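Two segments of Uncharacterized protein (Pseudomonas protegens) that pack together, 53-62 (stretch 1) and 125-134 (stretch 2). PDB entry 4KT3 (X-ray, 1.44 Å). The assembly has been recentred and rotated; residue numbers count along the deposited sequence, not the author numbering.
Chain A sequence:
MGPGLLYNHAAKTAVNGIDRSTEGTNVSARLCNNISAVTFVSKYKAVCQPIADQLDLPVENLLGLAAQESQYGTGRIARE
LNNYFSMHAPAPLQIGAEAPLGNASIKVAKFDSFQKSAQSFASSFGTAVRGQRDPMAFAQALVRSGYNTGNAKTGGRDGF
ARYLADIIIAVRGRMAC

Stretch 1 53-62: DQLDLPVENL
Stretch 2 125-134: FGTAVRGQRD

Stretch 1 leaves a helix at Leu 55 and re-enters one near its end, while stretch 2 leaves its kinked helix at Arg 130 and makes a type II turn from Val 129 to Gln 132. CA separations set the register, 4.7 Å for both Leu 55–Arg 130 and Asp 56–Gly 131, and 5.2 Å for Leu 57–Arg 133, so the chains advance in the same sense.

Gln 54 (phi/psi -62/-28, modelled only to CB) offers its carbonyl: Arg 130 NH2 donates to Gln 54 O at 2.9 Å and 158°, with Arg 130 at chi1 p, chi2 t, chi3 m. A water donates to Asp 53 O (2.9 Å) and accepts from Arg 130 NH1 (3.3 Å).

Leu 55 (-99/7; m, t) receives Gly 131 N at its O, 3.0 Å and 154°, with Arg 130 CA 3.2 Å from the same O. Its CD2 lies 3.5 Å from Gly 126 CA; an ideal CB on that glycine would fall 2.8 Å from CD2, a clash.

Asp 56 takes left-handed angles (52/52); its CA-to-CB bond points toward stretch 2, and chi1 is t. Its OD1 forms a salt bridge with Arg 133 NH1 at 3.0 Å, although the 131° angle makes the hydrogen bond weak. Asp 56 O meets Gly 131 CA at 3.2 Å; Gly 131 has positive phi (75/3), which favours glycine.

Leu 57 (-127/145; m, t) directs CB away, yet its CD1 reaches Val 129 CG2 at 4.2 Å and its CD2 Gln 132 O at 3.3 Å.

Pro 58 (-58/138, C-gamma exo) sets CD 3.6 Å from Arg 133 CB and over one face of that guanidinium (chi1–chi3 m, t, p).

Asn 61 (-68/-46; chi1 m, chi2 24°) points its CA-to-CB bond toward stretch 2, and its ND2 donates to Arg 133 O at 2.9 Å and 162°.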

# COMPACT_ATOMS: atom_id res chain seq x y z
N ASP A 53 8.57 20.97 6.19
CA ASP A 53 9.07 22.10 6.97
C ASP A 53 7.95 23.12 7.20
O ASP A 53 7.77 23.63 8.32
CB ASP A 53 10.24 22.81 6.28
CG ASP A 53 11.51 21.98 6.25
OD1 ASP A 53 11.63 20.98 7.00
OD2 ASP A 53 12.42 22.36 5.47
N GLN A 54 7.21 23.42 6.13
CA GLN A 54 6.13 24.42 6.22
C GLN A 54 5.05 23.98 7.21
O GLN A 54 4.38 24.82 7.83
CB GLN A 54 5.51 24.63 4.84
N LEU A 55 4.89 22.68 7.39
CA LEU A 55 3.89 22.12 8.29
C LEU A 55 4.45 21.74 9.66
O LEU A 55 3.76 21.12 10.46
CB LEU A 55 3.26 20.89 7.65
CG LEU A 55 2.47 21.12 6.35
CD1 LEU A 55 1.87 19.83 5.85
CD2 LEU A 55 1.39 22.17 6.57
N ASP A 56 5.72 22.07 9.91
CA ASP A 56 6.40 21.69 11.14
C ASP A 56 6.27 20.18 11.39
O ASP A 56 5.87 19.75 12.48
CB ASP A 56 5.87 22.49 12.33
CG ASP A 56 6.61 22.19 13.62
OD1 ASP A 56 7.79 21.75 13.57
OD2 ASP A 56 6.04 22.42 14.71
N LEU A 57 6.64 19.40 10.37
CA LEU A 57 6.60 17.93 10.43
C LEU A 57 7.94 17.33 10.04
O LEU A 57 8.60 17.83 9.13
CB LEU A 57 5.55 17.38 9.46
CG LEU A 57 4.07 17.67 9.73
CD1 LEU A 57 3.24 17.15 8.57
CD2 LEU A 57 3.65 17.03 11.04
N PRO A 58 8.31 16.22 10.68
CA PRO A 58 9.41 15.41 10.13
C PRO A 58 9.05 14.97 8.72
O PRO A 58 7.91 14.58 8.45
CB PRO A 58 9.47 14.20 11.07
CG PRO A 58 8.80 14.65 12.34
CD PRO A 58 7.73 15.62 11.90
N VAL A 59 10.01 15.03 7.81
CA VAL A 59 9.72 14.71 6.42
C VAL A 59 9.14 13.29 6.25
O VAL A 59 8.27 13.07 5.40
CB VAL A 59 10.95 14.94 5.51
CG1 VAL A 59 12.08 13.99 5.85
CG2 VAL A 59 10.55 14.83 4.04
N GLU A 60 9.61 12.35 7.05
CA GLU A 60 9.12 10.98 6.98
C GLU A 60 7.63 10.86 7.28
O GLU A 60 6.99 9.90 6.86
CB GLU A 60 9.91 10.05 7.91
CG GLU A 60 9.86 10.40 9.40
CD GLU A 60 11.03 11.27 9.87
OE1 GLU A 60 11.57 12.07 9.06
OE2 GLU A 60 11.39 11.15 11.06
N ASN A 61 7.07 11.81 8.02
CA ASN A 61 5.63 11.75 8.30
C ASN A 61 4.84 11.98 7.01
O ASN A 61 3.87 11.25 6.71
CB ASN A 61 5.21 12.78 9.33
CG ASN A 61 5.75 12.49 10.73
OD1 ASN A 61 6.77 11.82 10.89
ND2 ASN A 61 5.08 13.03 11.74
N LEU A 62 5.25 12.99 6.25
CA LEU A 62 4.61 13.32 4.99
C LEU A 62 4.89 12.26 3.92
O LEU A 62 3.98 11.83 3.21
CB LEU A 62 5.08 14.70 4.50
CG LEU A 62 4.40 15.24 3.24
CD1 LEU A 62 2.91 15.48 3.46
CD2 LEU A 62 5.11 16.52 2.75
N PHE A 125 -5.34 19.99 4.55
CA PHE A 125 -5.20 19.29 5.84
C PHE A 125 -4.00 19.77 6.67
O PHE A 125 -3.78 19.30 7.78
CB PHE A 125 -5.11 17.78 5.59
CG PHE A 125 -6.36 17.23 4.98
CD1 PHE A 125 -7.50 17.07 5.74
CD2 PHE A 125 -6.42 16.93 3.63
CE1 PHE A 125 -8.66 16.60 5.19
CE2 PHE A 125 -7.59 16.46 3.07
CZ PHE A 125 -8.71 16.30 3.85
N GLY A 126 -3.24 20.72 6.13
CA GLY A 126 -2.00 21.14 6.74
C GLY A 126 -2.21 21.76 8.11
O GLY A 126 -1.53 21.43 9.08
N THR A 127 -3.17 22.67 8.20
CA THR A 127 -3.36 23.38 9.44
C THR A 127 -3.77 22.38 10.51
O THR A 127 -3.35 22.46 11.66
CB THR A 127 -4.39 24.52 9.26
OG1 THR A 127 -3.87 25.46 8.32
CG2 THR A 127 -4.67 25.24 10.55
N ALA A 128 -4.54 21.37 10.11
CA ALA A 128 -4.98 20.34 11.04
C ALA A 128 -3.85 19.43 11.56
O ALA A 128 -3.88 18.99 12.71
CB ALA A 128 -6.11 19.52 10.43
N VAL A 129 -2.86 19.14 10.73
CA VAL A 129 -1.79 18.23 11.14
C VAL A 129 -0.50 18.94 11.54
O VAL A 129 0.46 18.30 11.95
CB VAL A 129 -1.43 17.21 10.04
CG1 VAL A 129 -2.63 16.34 9.71
CG2 VAL A 129 -0.88 17.90 8.80
N ARG A 130 -0.45 20.26 11.43
CA ARG A 130 0.83 20.92 11.63
C ARG A 130 1.35 20.75 13.06
O ARG A 130 0.61 20.77 14.04
CB ARG A 130 0.80 22.37 11.19
CG ARG A 130 -0.11 23.26 11.95
CD ARG A 130 0.15 24.75 11.62
NE ARG A 130 1.54 25.09 11.87
CZ ARG A 130 2.48 25.24 10.93
NH1 ARG A 130 3.72 25.53 11.30
NH2 ARG A 130 2.19 25.15 9.63
N GLY A 131 2.66 20.52 13.14
CA GLY A 131 3.35 20.35 14.40
C GLY A 131 3.14 19.00 15.07
O GLY A 131 3.61 18.79 16.18
N GLN A 132 2.41 18.10 14.41
CA GLN A 132 2.15 16.79 14.99
C GLN A 132 3.30 15.88 14.57
O GLN A 132 3.17 15.09 13.63
CB GLN A 132 0.81 16.24 14.51
CG GLN A 132 -0.36 17.16 14.81
CD GLN A 132 -0.74 17.19 16.27
OE1 GLN A 132 -0.30 16.37 17.07
NE2 GLN A 132 -1.59 18.14 16.62
N ARG A 133 4.42 16.01 15.27
CA ARG A 133 5.67 15.40 14.82
C ARG A 133 5.76 13.93 15.17
O ARG A 133 6.29 13.12 14.40
CB ARG A 133 6.87 16.18 15.38
CG ARG A 133 6.85 17.66 15.00
CD ARG A 133 8.12 18.39 15.47
NE ARG A 133 9.33 17.85 14.83
CZ ARG A 133 9.78 18.22 13.63
NH1 ARG A 133 9.15 19.13 12.90
NH2 ARG A 133 10.89 17.67 13.15
N ASP A 134 5.27 13.56 16.35
CA ASP A 134 5.22 12.16 16.74
C ASP A 134 4.34 11.42 15.75
O ASP A 134 3.25 11.87 15.43
CB ASP A 134 4.66 12.02 18.15
CG ASP A 134 4.49 10.57 18.56
OD1 ASP A 134 5.50 9.92 18.89
OD2 ASP A 134 3.33 10.10 18.55
O HOH W 1 6.55 25.84 9.70